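Local structure of CMP/dCMP-type deaminase domain-containing protein (Aspergillus oryzae RIB40, 7DRY) at residues Val28-Val33 and Leu93-Thr98; Met99-Lys104 and Ile130-Lys135; Cys112-Ile117 and Cys147-Ala152. The protein is a zinc-dependent deaminase of the cytidine deaminase fold that probably deaminates a pyrimidine intermediate in riboflavin biosynthesis. One frame throughout, in Å; residues are numbered along the deposited sequence. Where two conformers were deposited one is given.

Contact 1 of 3, residues Val28-Val33 and Leu93-Thr98; sequences VGAILV and LVMYVT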
ATOM      1  N   VAL A  28       4.798   7.369  -0.830  1.00  9.41           N
ATOM      2  CA  VAL A  28       3.526   6.674  -0.711  1.00 10.10           C
ATOM      3  C   VAL A  28       3.295   6.379   0.767  1.00 10.18           C
ATOM      4  O   VAL A  28       4.244   6.257   1.546  1.00 11.54           O
ATOM      5  CB  VAL A  28       3.560   5.383  -1.575  1.00  9.57           C
ATOM      6  CG1 VAL A  28       2.317   4.523  -1.387  1.00 10.38           C
ATOM      7  CG2 VAL A  28       3.713   5.730  -3.045  1.00 12.62           C
ATOM      8  N   GLY A  29       2.023   6.300   1.154  1.00  9.23           N
ATOM      9  CA  GLY A  29       1.655   5.919   2.507  1.00  9.43           C
ATOM     10  C   GLY A  29       0.656   4.779   2.474  1.00  9.15           C
ATOM     11  O   GLY A  29      -0.132   4.644   1.536  1.00 10.06           O
ATOM     12  N   ALA A  30       0.698   3.954   3.520  1.00  8.78           N
ATOM     13  CA  ALA A  30      -0.147   2.771   3.598  1.00  8.82           C
ATOM     14  C   ALA A  30      -0.660   2.590   5.017  1.00  9.94           C
ATOM     15  O   ALA A  30       0.076   2.819   5.986  1.00  9.38           O
ATOM     16  CB  ALA A  30       0.630   1.509   3.205  1.00  9.59           C
ATOM     17  N   ILE A  31      -1.917   2.150   5.133  1.00  8.54           N
ATOM     18  CA  ILE A  31      -2.553   1.887   6.423  1.00  8.82           C
ATOM     19  C   ILE A  31      -3.256   0.545   6.326  1.00 10.35           C
ATOM     20  O   ILE A  31      -4.051   0.324   5.407  1.00 10.08           O
ATOM     21  CB  ILE A  31      -3.563   2.986   6.800  1.00  8.59           C
ATOM     22  CG1 ILE A  31      -2.839   4.320   7.020  1.00  9.32           C
ATOM     23  CG2 ILE A  31      -4.320   2.599   8.079  1.00 10.50           C
ATOM     24  CD1 ILE A  31      -3.774   5.526   7.165  1.00 11.23           C
ATOM     25  N   LEU A  32      -2.960  -0.346   7.261  1.00  8.58           N
ATOM     26  CA  LEU A  32      -3.569  -1.669   7.313  1.00  8.98           C
ATOM     27  C   LEU A  32      -4.640  -1.666   8.398  1.00  9.22           C
ATOM     28  O   LEU A  32      -4.373  -1.257   9.534  1.00 10.26           O
ATOM     29  CB  LEU A  32      -2.498  -2.714   7.617  1.00  9.55           C
ATOM     30  CG  LEU A  32      -2.970  -4.171   7.650  1.00  9.80           C
ATOM     31  CD1 LEU A  32      -3.515  -4.588   6.283  1.00 12.18           C
ATOM     32  CD2 LEU A  32      -1.815  -5.059   8.076  1.00 13.49           C
ATOM     33  N   VAL A  33      -5.859  -2.087   8.037  1.00  9.36           N
ATOM     34  CA  VAL A  33      -7.041  -1.969   8.887  1.00 12.27           C
ATOM     35  C   VAL A  33      -7.666  -3.348   9.071  1.00 11.11           C
ATOM     36  O   VAL A  33      -7.708  -4.147   8.128  1.00 10.82           O
ATOM     37  CB  VAL A  33      -8.060  -1.019   8.218  1.00 13.01           C
ATOM     38  CG1 VAL A  33      -9.343  -0.904   9.035  1.00 18.48           C
ATOM     39  CG2 VAL A  33      -7.431   0.364   7.992  1.00 15.12           C
ATOM     40  N   LEU A  93      -8.618  -8.147   6.873  1.00 11.98           N
ATOM     41  CA  LEU A  93      -7.565  -7.147   6.794  1.00  9.27           C
ATOM     42  C   LEU A  93      -7.658  -6.460   5.441  1.00 10.77           C
ATOM     43  O   LEU A  93      -7.760  -7.124   4.399  1.00 12.71           O
ATOM     44  CB  LEU A  93      -6.196  -7.805   6.934  1.00 11.68           C
ATOM     45  CG  LEU A  93      -5.847  -8.319   8.327  1.00 11.96           C
ATOM     46  CD1 LEU A  93      -4.541  -9.100   8.261  1.00 13.11           C
ATOM     47  CD2 LEU A  93      -5.717  -7.148   9.303  1.00 13.18           C
ATOM     48  N   VAL A  94      -7.649  -5.137   5.467  1.00 10.85           N
ATOM     49  CA  VAL A  94      -7.721  -4.309   4.273  1.00 10.63           C
ATOM     50  C   VAL A  94      -6.558  -3.335   4.341  1.00 11.05           C
ATOM     51  O   VAL A  94      -6.299  -2.751   5.399  1.00 12.20           O
ATOM     52  CB  VAL A  94      -9.055  -3.541   4.245  1.00 13.99           C
ATOM     53  CG1 VAL A  94      -9.066  -2.515   3.143  1.00 21.58           C
ATOM     54  CG2 VAL A  94     -10.225  -4.519   4.126  1.00 15.05           C
ATOM     55  N   MET A  95      -5.851  -3.159   3.229  1.00  9.24           N
ATOM     56  CA  MET A  95      -4.779  -2.178   3.154  1.00  9.39           C
ATOM     57  C   MET A  95      -5.171  -1.031   2.237  1.00 11.00           C
ATOM     58  O   MET A  95      -5.580  -1.252   1.091  1.00 12.43           O
ATOM     59  CB  MET A  95      -3.464  -2.805   2.692  1.00 11.16           C
ATOM     60  CG  MET A  95      -2.307  -1.810   2.765  1.00 11.77           C
ATOM     61  SD  MET A  95      -0.728  -2.461   2.194  1.00 13.98           S
ATOM     62  CE  MET A  95      -0.205  -3.357   3.661  1.00 13.43           C
ATOM     63  N   TYR A  96      -5.074   0.189   2.760  1.00  9.55           N
ATOM     64  CA  TYR A  96      -5.166   1.400   1.961  1.00 10.57           C
ATOM     65  C   TYR A  96      -3.757   1.856   1.611  1.00 10.21           C
ATOM     66  O   TYR A  96      -2.840   1.778   2.434  1.00  9.39           O
ATOM     67  CB  TYR A  96      -5.857   2.507   2.757  1.00  9.81           C
ATOM     68  CG  TYR A  96      -7.321   2.259   3.002  1.00  9.22           C
ATOM     69  CD1 TYR A  96      -7.757   1.545   4.127  1.00 10.02           C
ATOM     70  CD2 TYR A  96      -8.283   2.742   2.118  1.00 10.26           C
ATOM     71  CE1 TYR A  96      -9.112   1.314   4.345  1.00 13.16           C
ATOM     72  CE2 TYR A  96      -9.636   2.510   2.327  1.00 11.00           C
ATOM     73  CZ  TYR A  96     -10.047   1.809   3.444  1.00 11.41           C
ATOM     74  OH  TYR A  96     -11.379   1.589   3.655  1.00 13.79           O
ATOM     75  N   VAL A  97      -3.575   2.310   0.377  1.00  9.94           N
ATOM     76  CA  VAL A  97      -2.269   2.783  -0.067  1.00 10.67           C
ATOM     77  C   VAL A  97      -2.508   3.811  -1.162  1.00 10.30           C
ATOM     78  O   VAL A  97      -3.442   3.663  -1.948  1.00 11.40           O
ATOM     79  CB  VAL A  97      -1.392   1.589  -0.512  1.00 15.30           C
ATOM     80  CG1 VAL A  97      -2.077   0.777  -1.585  1.00 18.54           C
ATOM     81  CG2 VAL A  97      -0.025   2.034  -0.965  1.00 14.19           C
ATOM     82  N   THR A  98      -1.707   4.884  -1.188  1.00 10.14           N
ATOM     83  CA  THR A  98      -2.052   5.960  -2.118  1.00 10.65           C
ATOM     84  C   THR A  98      -1.944   5.494  -3.566  1.00 11.87           C
ATOM     85  O   THR A  98      -2.796   5.836  -4.390  1.00 12.32           O
ATOM     86  CB  THR A  98      -1.244   7.239  -1.873  1.00 11.10           C
ATOM     87  OG1 THR A  98       0.158   6.971  -1.989  1.00 12.27           O
ATOM     88  CG2 THR A  98      -1.555   7.832  -0.503  1.00 11.00           C
TER

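Contact 2 of 3, residues Met99-Lys104 and Ile130-Lys135; sequences MEPCGK and IYFGVK. With ZN (zinc ion), chain B.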
ATOM      1  N   MET A  99      -0.921   4.705  -3.895  1.00 11.54           N
ATOM      2  CA  MET A  99      -0.713   4.233  -5.259  1.00 11.93           C
ATOM      3  C   MET A  99      -0.866   2.718  -5.334  1.00 14.83           C
ATOM      4  O   MET A  99      -0.718   2.011  -4.335  1.00 13.43           O
ATOM      5  CB  MET A  99       0.676   4.650  -5.761  1.00 12.31           C
ATOM      6  CG  MET A  99       0.907   6.165  -5.747  1.00 13.12           C
ATOM      7  SD  MET A  99       2.436   6.672  -6.531  1.00 15.25           S
ATOM      8  CE  MET A  99       2.044   6.433  -8.271  1.00 15.35           C
ATOM      9  N   GLU A 100      -1.183   2.233  -6.536  1.00 13.84           N
ATOM     10  CA  GLU A 100      -1.339   0.805  -6.781  1.00 15.49           C
ATOM     11  C   GLU A 100      -0.094   0.053  -6.302  1.00 14.13           C
ATOM     12  O   GLU A 100       1.026   0.477  -6.603  1.00 14.56           O
ATOM     13  CB  GLU A 100      -1.497   0.587  -8.290  1.00 15.23           C
ATOM     14  CG  GLU A 100      -1.540  -0.866  -8.722  1.00 18.10           C
ATOM     15  CD  GLU A 100      -1.444  -1.015 -10.228  1.00 22.88           C
ATOM     16  OE1 GLU A 100      -1.340   0.015 -10.920  1.00 29.99           O
ATOM     17  OE2 GLU A 100      -1.459  -2.160 -10.722  1.00 22.34           O
ATOM     18  N   PRO A 101      -0.247  -1.047  -5.564  1.00 12.81           N
ATOM     19  CA  PRO A 101       0.939  -1.821  -5.160  1.00 12.46           C
ATOM     20  C   PRO A 101       1.709  -2.357  -6.359  1.00 12.92           C
ATOM     21  O   PRO A 101       1.127  -2.848  -7.330  1.00 14.52           O
ATOM     22  CB  PRO A 101       0.355  -2.965  -4.317  1.00 16.03           C
ATOM     23  CG  PRO A 101      -1.119  -2.957  -4.593  1.00 25.90           C
ATOM     24  CD  PRO A 101      -1.486  -1.560  -4.958  1.00 15.78           C
ATOM     25  N   CYS A 102       3.030  -2.268  -6.279  1.00 13.00           N
ATOM     26  CA  CYS A 102       3.858  -2.648  -7.411  1.00 14.41           C
ATOM     27  C   CYS A 102       3.928  -4.164  -7.574  1.00 16.33           C
ATOM     28  O   CYS A 102       3.893  -4.931  -6.601  1.00 16.26           O
ATOM     29  CB  CYS A 102       5.268  -2.062  -7.295  1.00 15.75           C
ATOM     30  SG  CYS A 102       6.276  -2.632  -5.865  1.00 14.49           S
ATOM     31  N   GLY A 103       4.031  -4.585  -8.830  1.00 16.22           N
ATOM     32  CA  GLY A 103       4.217  -5.988  -9.139  1.00 19.31           C
ATOM     33  C   GLY A 103       5.580  -6.273  -9.728  1.00 19.22           C
ATOM     34  O   GLY A 103       5.932  -7.429  -9.985  1.00 21.68           O
ATOM     35  N   LYS A 104       6.350  -5.209  -9.950  1.00 19.90           N
ATOM     36  CA  LYS A 104       7.697  -5.270 -10.489  1.00 22.97           C
ATOM     37  C   LYS A 104       8.451  -4.080  -9.915  1.00 21.03           C
ATOM     38  O   LYS A 104       7.868  -3.009  -9.726  1.00 21.35           O
ATOM     39  CB  LYS A 104       7.672  -5.185 -12.020  1.00 27.45           C
ATOM     40  CG  LYS A 104       9.028  -5.347 -12.678  1.00 42.99           C
ATOM     41  CD  LYS A 104       8.900  -5.943 -14.074  1.00 53.60           C
ATOM     42  CE  LYS A 104      10.151  -5.688 -14.900  1.00 59.71           C
ATOM     43  NZ  LYS A 104       9.990  -4.506 -15.791  1.00 59.34           N
ATOM     44  N   ILE A 130      -7.286  -4.476  -1.156  1.00 11.90           N
ATOM     45  CA  ILE A 130      -6.463  -3.272  -1.284  1.00 11.79           C
ATOM     46  C   ILE A 130      -7.327  -2.160  -1.864  1.00 12.23           C
ATOM     47  O   ILE A 130      -8.017  -2.363  -2.868  1.00 13.68           O
ATOM     48  CB  ILE A 130      -5.256  -3.507  -2.216  1.00 11.48           C
ATOM     49  CG1 ILE A 130      -4.535  -4.821  -1.892  1.00 14.10           C
ATOM     50  CG2 ILE A 130      -4.302  -2.323  -2.153  1.00 15.44           C
ATOM     51  CD1 ILE A 130      -3.887  -4.849  -0.528  1.00 14.67           C
ATOM     52  N   TYR A 131      -7.278  -0.984  -1.246  1.00 11.29           N
ATOM     53  CA  TYR A 131      -7.851   0.230  -1.813  1.00 11.01           C
ATOM     54  C   TYR A 131      -6.707   1.176  -2.141  1.00 11.92           C
ATOM     55  O   TYR A 131      -5.798   1.345  -1.329  1.00 11.50           O
ATOM     56  CB  TYR A 131      -8.736   0.940  -0.791  1.00 11.39           C
ATOM     57  CG  TYR A 131     -10.043   0.251  -0.478  1.00 11.57           C
ATOM     58  CD1 TYR A 131     -10.130  -0.665   0.554  1.00 13.50           C
ATOM     59  CD2 TYR A 131     -11.191   0.532  -1.203  1.00 15.91           C
ATOM     60  CE1 TYR A 131     -11.332  -1.299   0.856  1.00 14.62           C
ATOM     61  CE2 TYR A 131     -12.407  -0.093  -0.898  1.00 18.73           C
ATOM     62  CZ  TYR A 131     -12.455  -1.008   0.128  1.00 21.43           C
ATOM     63  OH  TYR A 131     -13.637  -1.651   0.442  1.00 20.15           O
ATOM     64  N   PHE A 132      -6.746   1.799  -3.323  1.00 11.84           N
ATOM     65  CA  PHE A 132      -5.720   2.772  -3.687  1.00 11.21           C
ATOM     66  C   PHE A 132      -6.340   3.905  -4.496  1.00 12.26           C
ATOM     67  O   PHE A 132      -7.472   3.797  -4.976  1.00 13.51           O
ATOM     68  CB  PHE A 132      -4.525   2.115  -4.395  1.00 12.23           C
ATOM     69  CG  PHE A 132      -4.903   1.266  -5.572  1.00 13.47           C
ATOM     70  CD1 PHE A 132      -5.010   1.832  -6.826  1.00 17.99           C
ATOM     71  CD2 PHE A 132      -5.131  -0.096  -5.434  1.00 17.61           C
ATOM     72  CE1 PHE A 132      -5.345   1.065  -7.928  1.00 21.21           C
ATOM     73  CE2 PHE A 132      -5.466  -0.868  -6.531  1.00 18.16           C
ATOM     74  CZ  PHE A 132      -5.573  -0.286  -7.776  1.00 20.36           C
ATOM     75  N   GLY A 133      -5.580   4.995  -4.657  1.00 12.42           N
ATOM     76  CA  GLY A 133      -6.113   6.221  -5.227  1.00 13.76           C
ATOM     77  C   GLY A 133      -5.701   6.540  -6.649  1.00 16.64           C
ATOM     78  O   GLY A 133      -6.323   7.386  -7.307  1.00 20.27           O
ATOM     79  N   VAL A 134      -4.663   5.867  -7.147  0.65 14.87           N
ATOM     80  CA  VAL A 134      -4.180   6.047  -8.514  0.65 16.39           C
ATOM     81  C   VAL A 134      -3.770   4.684  -9.054  0.65 17.47           C
ATOM     82  O   VAL A 134      -3.025   3.952  -8.395  0.65 16.79           O
ATOM     83  CB  VAL A 134      -2.986   7.024  -8.591  0.65 17.96           C
ATOM     84  CG1 VAL A 134      -2.427   7.080 -10.010  0.65 19.59           C
ATOM     85  CG2 VAL A 134      -3.384   8.416  -8.129  0.65 24.13           C
ATOM     86  N   LYS A 135      -4.242   4.348 -10.255  1.00 19.37           N
ATOM     87  CA  LYS A 135      -3.928   3.062 -10.877  1.00 22.71           C
ATOM     88  C   LYS A 135      -2.585   3.123 -11.608  1.00 21.85           C
ATOM     89  O   LYS A 135      -2.461   2.833 -12.794  1.00 23.85           O
ATOM     90  CB  LYS A 135      -5.064   2.603 -11.783  1.00 27.84           C
ATOM     91  CG  LYS A 135      -5.132   1.083 -11.908  1.00 27.20           C
ATOM     92  CD  LYS A 135      -6.275   0.617 -12.796  1.00 30.42           C
ATOM     93  CE  LYS A 135      -6.263  -0.899 -12.921  1.00 35.42           C
ATOM     94  NZ  LYS A 135      -7.289  -1.403 -13.877  1.00 39.76           N
TER
HETATM   95 ZN    ZN B 300       5.928  -1.392  -4.059  1.00 14.13          ZN
HETATM   96  O   HOH W   1       4.483   0.527  -4.847  1.00 16.83           O

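Contact 3 of 3, residues Cys112-Ile117 and Cys147-Ala152; sequences CVQRII and CQMLTA. With ZN (zinc ion), chain B.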
ATOM      1  N   CYS A 112       5.662  -5.291  -4.013  1.00 13.58           N
ATOM      2  CA  CYS A 112       4.750  -5.158  -2.885  1.00 13.25           C
ATOM      3  C   CYS A 112       3.582  -6.129  -3.003  1.00 13.49           C
ATOM      4  O   CYS A 112       3.105  -6.652  -1.995  1.00 13.43           O
ATOM      5  CB  CYS A 112       4.244  -3.719  -2.852  1.00 14.80           C
ATOM      6  SG  CYS A 112       5.450  -2.587  -2.138  1.00 13.31           S
ATOM      7  N   VAL A 113       3.116  -6.396  -4.227  1.00 15.48           N
ATOM      8  CA  VAL A 113       2.011  -7.337  -4.394  1.00 16.00           C
ATOM      9  C   VAL A 113       2.400  -8.716  -3.880  1.00 15.99           C
ATOM     10  O   VAL A 113       1.596  -9.411  -3.244  1.00 14.46           O
ATOM     11  CB  VAL A 113       1.526  -7.365  -5.856  1.00 19.63           C
ATOM     12  CG1 VAL A 113       0.619  -8.562  -6.100  1.00 27.44           C
ATOM     13  CG2 VAL A 113       0.790  -6.082  -6.186  1.00 21.50           C
ATOM     14  N   GLN A 114       3.649  -9.122  -4.117  1.00 15.89           N
ATOM     15  CA  GLN A 114       4.106 -10.416  -3.624  1.00 16.32           C
ATOM     16  C   GLN A 114       4.192 -10.432  -2.101  1.00 16.35           C
ATOM     17  O   GLN A 114       3.872 -11.448  -1.472  1.00 17.22           O
ATOM     18  CB  GLN A 114       5.445 -10.765  -4.271  1.00 18.95           C
ATOM     19  CG  GLN A 114       5.351 -11.150  -5.763  1.00 24.80           C
ATOM     20  CD  GLN A 114       5.420  -9.954  -6.714  1.00 24.87           C
ATOM     21  OE1 GLN A 114       5.007  -8.848  -6.378  1.00 26.41           O
ATOM     22  NE2 GLN A 114       5.946 -10.183  -7.917  1.00 29.50           N
ATOM     23  N   ARG A 115       4.622  -9.318  -1.490  1.00 14.55           N
ATOM     24  CA  ARG A 115       4.596  -9.209  -0.029  1.00 14.88           C
ATOM     25  C   ARG A 115       3.172  -9.326   0.503  1.00 14.07           C
ATOM     26  O   ARG A 115       2.942  -9.926   1.560  1.00 14.80           O
ATOM     27  CB  ARG A 115       5.204  -7.882   0.436  1.00 13.80           C
ATOM     28  CG  ARG A 115       6.664  -7.699   0.103  1.00 15.59           C
ATOM     29  CD  ARG A 115       7.168  -6.349   0.643  1.00 16.04           C
ATOM     30  NE  ARG A 115       8.407  -6.017  -0.031  1.00 18.15           N
ATOM     31  CZ  ARG A 115       9.604  -6.465   0.333  1.00 21.08           C
ATOM     32  NH1 ARG A 115      10.671  -6.143  -0.384  1.00 24.40           N
ATOM     33  NH2 ARG A 115       9.739  -7.206   1.422  1.00 22.20           N
ATOM     34  N   ILE A 116       2.205  -8.757  -0.221  1.00 12.22           N
ATOM     35  CA  ILE A 116       0.806  -8.830   0.192  1.00 11.48           C
ATOM     36  C   ILE A 116       0.270 -10.252   0.032  1.00 13.99           C
ATOM     37  O   ILE A 116      -0.385 -10.795   0.932  1.00 13.40           O
ATOM     38  CB  ILE A 116      -0.023  -7.810  -0.606  1.00 12.29           C
ATOM     39  CG1 ILE A 116       0.322  -6.386  -0.177  1.00 13.46           C
ATOM     40  CG2 ILE A 116      -1.523  -8.095  -0.468  1.00 14.67           C
ATOM     41  CD1 ILE A 116      -0.107  -5.349  -1.201  1.00 14.98           C
ATOM     42  N   ILE A 117       0.545 -10.881  -1.114  1.00 14.10           N
ATOM     43  CA  ILE A 117       0.027 -12.220  -1.380  1.00 14.52           C
ATOM     44  C   ILE A 117       0.542 -13.221  -0.355  1.00 15.09           C
ATOM     45  O   ILE A 117      -0.183 -14.133   0.065  1.00 18.01           O
ATOM     46  CB  ILE A 117       0.367 -12.649  -2.820  1.00 16.97           C
ATOM     47  CG1 ILE A 117      -0.471 -11.844  -3.814  1.00 19.36           C
ATOM     48  CG2 ILE A 117       0.168 -14.159  -3.008  1.00 19.10           C
ATOM     49  CD1 ILE A 117      -0.008 -11.999  -5.242  1.00 20.21           C
ATOM     50  N   CYS A 147      -2.180  -5.151 -10.118  1.00 25.19           N
ATOM     51  CA  CYS A 147      -3.601  -5.468 -10.038  1.00 22.90           C
ATOM     52  C   CYS A 147      -3.892  -6.848 -10.617  1.00 21.61           C
ATOM     53  O   CYS A 147      -4.686  -7.613 -10.055  1.00 22.32           O
ATOM     54  CB  CYS A 147      -4.377  -4.393 -10.792  1.00 19.84           C
ATOM     55  SG  CYS A 147      -4.569  -2.899  -9.827  1.00 23.82           S
ATOM     56  N   GLN A 148      -3.244  -7.190 -11.734  1.00 24.71           N
ATOM     57  CA  GLN A 148      -3.432  -8.509 -12.328  1.00 29.37           C
ATOM     58  C   GLN A 148      -3.018  -9.618 -11.366  1.00 31.05           C
ATOM     59  O   GLN A 148      -3.715 -10.632 -11.239  1.00 28.90           O
ATOM     60  CB  GLN A 148      -2.649  -8.598 -13.636  1.00 33.31           C
ATOM     61  CG  GLN A 148      -2.998  -7.505 -14.630  1.00 38.39           C
ATOM     62  CD  GLN A 148      -2.083  -7.505 -15.839  1.00 52.75           C
ATOM     63  OE1 GLN A 148      -1.225  -8.376 -15.984  1.00 58.01           O
ATOM     64  NE2 GLN A 148      -2.255  -6.517 -16.710  1.00 57.99           N
ATOM     65  N   MET A 149      -1.890  -9.443 -10.676  1.00 26.00           N
ATOM     66  CA  MET A 149      -1.428 -10.470  -9.746  1.00 27.03           C
ATOM     67  C   MET A 149      -2.343 -10.586  -8.533  1.00 26.15           C
ATOM     68  O   MET A 149      -2.576 -11.694  -8.033  1.00 24.04           O
ATOM     69  CB  MET A 149       0.001 -10.180  -9.304  1.00 28.11           C
ATOM     70  CG  MET A 149       1.049 -10.800 -10.187  1.00 36.99           C
ATOM     71  SD  MET A 149       2.685 -10.277  -9.676  1.00 44.62           S
ATOM     72  CE  MET A 149       2.709  -8.672 -10.399  1.00 39.42           C
ATOM     73  N   LEU A 150      -2.854  -9.460  -8.032  1.00 20.74           N
ATOM     74  CA  LEU A 150      -3.802  -9.520  -6.921  1.00 18.87           C
ATOM     75  C   LEU A 150      -5.034 -10.320  -7.313  1.00 23.79           C
ATOM     76  O   LEU A 150      -5.460 -11.228  -6.587  1.00 23.62           O
ATOM     77  CB  LEU A 150      -4.196  -8.108  -6.488  1.00 16.78           C
ATOM     78  CG  LEU A 150      -3.099  -7.282  -5.817  1.00 17.95           C
ATOM     79  CD1 LEU A 150      -3.563  -5.846  -5.654  1.00 16.24           C
ATOM     80  CD2 LEU A 150      -2.703  -7.884  -4.466  1.00 18.85           C
ATOM     81  N   THR A 151      -5.612 -10.004  -8.474  1.00 24.04           N
ATOM     82  CA  THR A 151      -6.781 -10.734  -8.947  1.00 26.50           C
ATOM     83  C   THR A 151      -6.478 -12.221  -9.065  1.00 27.56           C
ATOM     84  O   THR A 151      -7.257 -13.062  -8.603  1.00 29.87           O
ATOM     85  CB  THR A 151      -7.233 -10.166 -10.291  1.00 27.06           C
ATOM     86  OG1 THR A 151      -7.593  -8.787 -10.126  1.00 31.31           O
ATOM     87  CG2 THR A 151      -8.436 -10.944 -10.826  1.00 28.60           C
ATOM     88  N   ALA A 152      -5.328 -12.560  -9.655  1.00 27.11           N
ATOM     89  CA  ALA A 152      -4.958 -13.963  -9.819  1.00 29.59           C
ATOM     90  C   ALA A 152      -4.835 -14.676  -8.479  1.00 36.27           C
ATOM     91  O   ALA A 152      -5.057 -15.890  -8.401  1.00 37.99           O
ATOM     92  CB  ALA A 152      -3.645 -14.067 -10.595  1.00 32.77           C
TER
HETATM   93 ZN    ZN B 300       5.928  -1.392  -4.059  1.00 14.13          ZN
HETATM   94  O   HOH W   1       4.483   0.527  -4.847  1.00 16.83           O

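Contact 1 of 3, residues Val28-Val33 and Leu93-Thr98
Val28 and Val97 meet at the tight end of this contact. CG1 of Val28 lies 3.4 Å from Val97 CG2, closer than carbons usually pack. The same methyl is 3.3 Å from Thr98 OG1. It is anti to its backbone N (chi1 174°), which sets it against both residues. Gly29-Val33 and Leu93-Val97 are neighbouring antiparallel strands in the central sheet of a cytidine deaminase fold. Their directions differ by 164°.

The hydrogen-bonded pairs are Ile31 with Tyr96 and Val33 with Val94. In the second pair Val33 N to Val94 O and Val94 N to Val33 O are both 2.8 Å. At the Val28 end the ladder is weaker: Thr98 N to Gly29 O is 3.2 Å, and the N-H...O angle is bent to 144°.

Side-chain packing is looser from Ala30 on to Val33. Ala30 CB stands 4.3 Å from Met95 SD on the face that also carries Leu32 and Val97. On the other face, Val33 CG2 sits at the edge of the Tyr96 ring, 4.1 Å from CD1. Tyr96 OH bonds to His5 and Arg35. Neither face is a solvent side, since all twelve residues are buried. Helix 62-73 covers Leu32, Met95 and Val97, and helix 5-16 covers Ile31 and Tyr96.

Backbone bonds carry the polar part of the contact, and mostly apolar side chains fill both faces. Gly29 N is an exception, a buried amide without a partner. Met95 and Val97 also touch Glu63, so this sheet core backs a residue seen to bind zinc in a structure of this protein, though not in this model.

Contact 2 of 3, residues Met99-Lys104 and Ile130-Lys135
The Phe132 ring lies against the backbone of Glu100. Glu100 CA sits over one face, 3.9 Å from the ring centroid and 17° off the ring normal, a CH-pi contact. It is offset toward the rim. The Glu100 side chain runs beside the ring in the same direction, with its carboxylate turned 16° from the ring plane. Pro101 CD approaches the ring obliquely, 4.0 Å from CD2. Phe132 CG is held between its backbone N and carbonyl carbon (chi1 53°), on the side of the 99-104 loop.

Glu100 N bonds to Val134 O at 3.1 Å, with the donor nearly in line with the C=O. Ile130 CG2 packs on Pro101 CD at 4.0 Å. The acid end of Glu100 has its partner elsewhere: OE2 accepts a bond from Cys147 N at the start of helix 145-152. Lys135 NZ stays 6.7 Å from Glu100 OE2, too far for a salt bridge.

Pro101 and Cys102 form the Pro-Cys element of the deaminase zinc signature. Cys102 SG binds the zinc ion at 2.2 Å, with His61, Cys112 and a water. The ring, the proline and one backbone bond hold the loop to strand 127-132 and the turn that follows it, just before its metal ligand.

Contact 3 of 3, residues Cys112-Ile117 and Cys147-Ala152
Val113 and Met149 cross obliquely between two helices of consecutive beta-alpha-beta units of the cytidine deaminase fold. Helix 112-117 joins strands 91-97 and 127-132. Helix 145-152 joins strand 127-132 to strand 156-159. The two segments run nearly parallel, 17° apart, with their axes 9.7 Å from each other.

Val113 is central. Its CG1 is anti to the backbone N (chi1 166°) and points toward the second helix. There it lies 3.6 Å from Met149 CB and 3.8 Å from Leu150 CD2. Its other methyl, CG2, also reaches Leu150, at CG. The leucine thus meets both branches of the valine. One turn on, Ile116 CG2 touches the same Leu150 CD2 at 4.2 Å. Ile116 and Leu150 both also pack on Ile130 of the sheet, so this side of the interface is buried.

The other side is partly exposed and more polar. Gln114 does not start out toward the second helix. It bends at chi2 (87°), which turns CD toward Met149. The amide then meets the sulfur through CD and NE2, with Gln114 NE2 3.7 Å from Met149 SD. NE2 also makes a weak hydrogen bond to Gly103 O. Ile117, a turn beyond Val113, brings CD1 to 3.8 Å from Met149 O. Apolar contacts carry most of the interface.

The first residue of helix 112-117 serves the metal. Cys112 takes no part in the helix packing. Its side chain goes to the zinc site that His61 and Cys102 complete. Cys112 SG binds the zinc ion at 2.3 Å.

In the fold
Contacts 1 and 2 are core and share one sheet, because strands 91-97 and 127-132 are neighbours in it. Met95 O with Tyr131 N and Thr98 O with Gly133 N probably bond between them. The centre of contact 3 is about 11 Å from the centre of the chain, farther out than the others, and the contact is partly exposed. It does not touch contact 1. Contacts 2 and 3 interlock along the chain and each gives one cysteine to the same zinc. A probable bond between Cys102 O and Val113 N ties them together, with the Glu100 carboxylate as a second tie. The chemistry shifts accordingly, from a backbone ladder, to ring and proline packing with one backbone bond, to apolar helix packing.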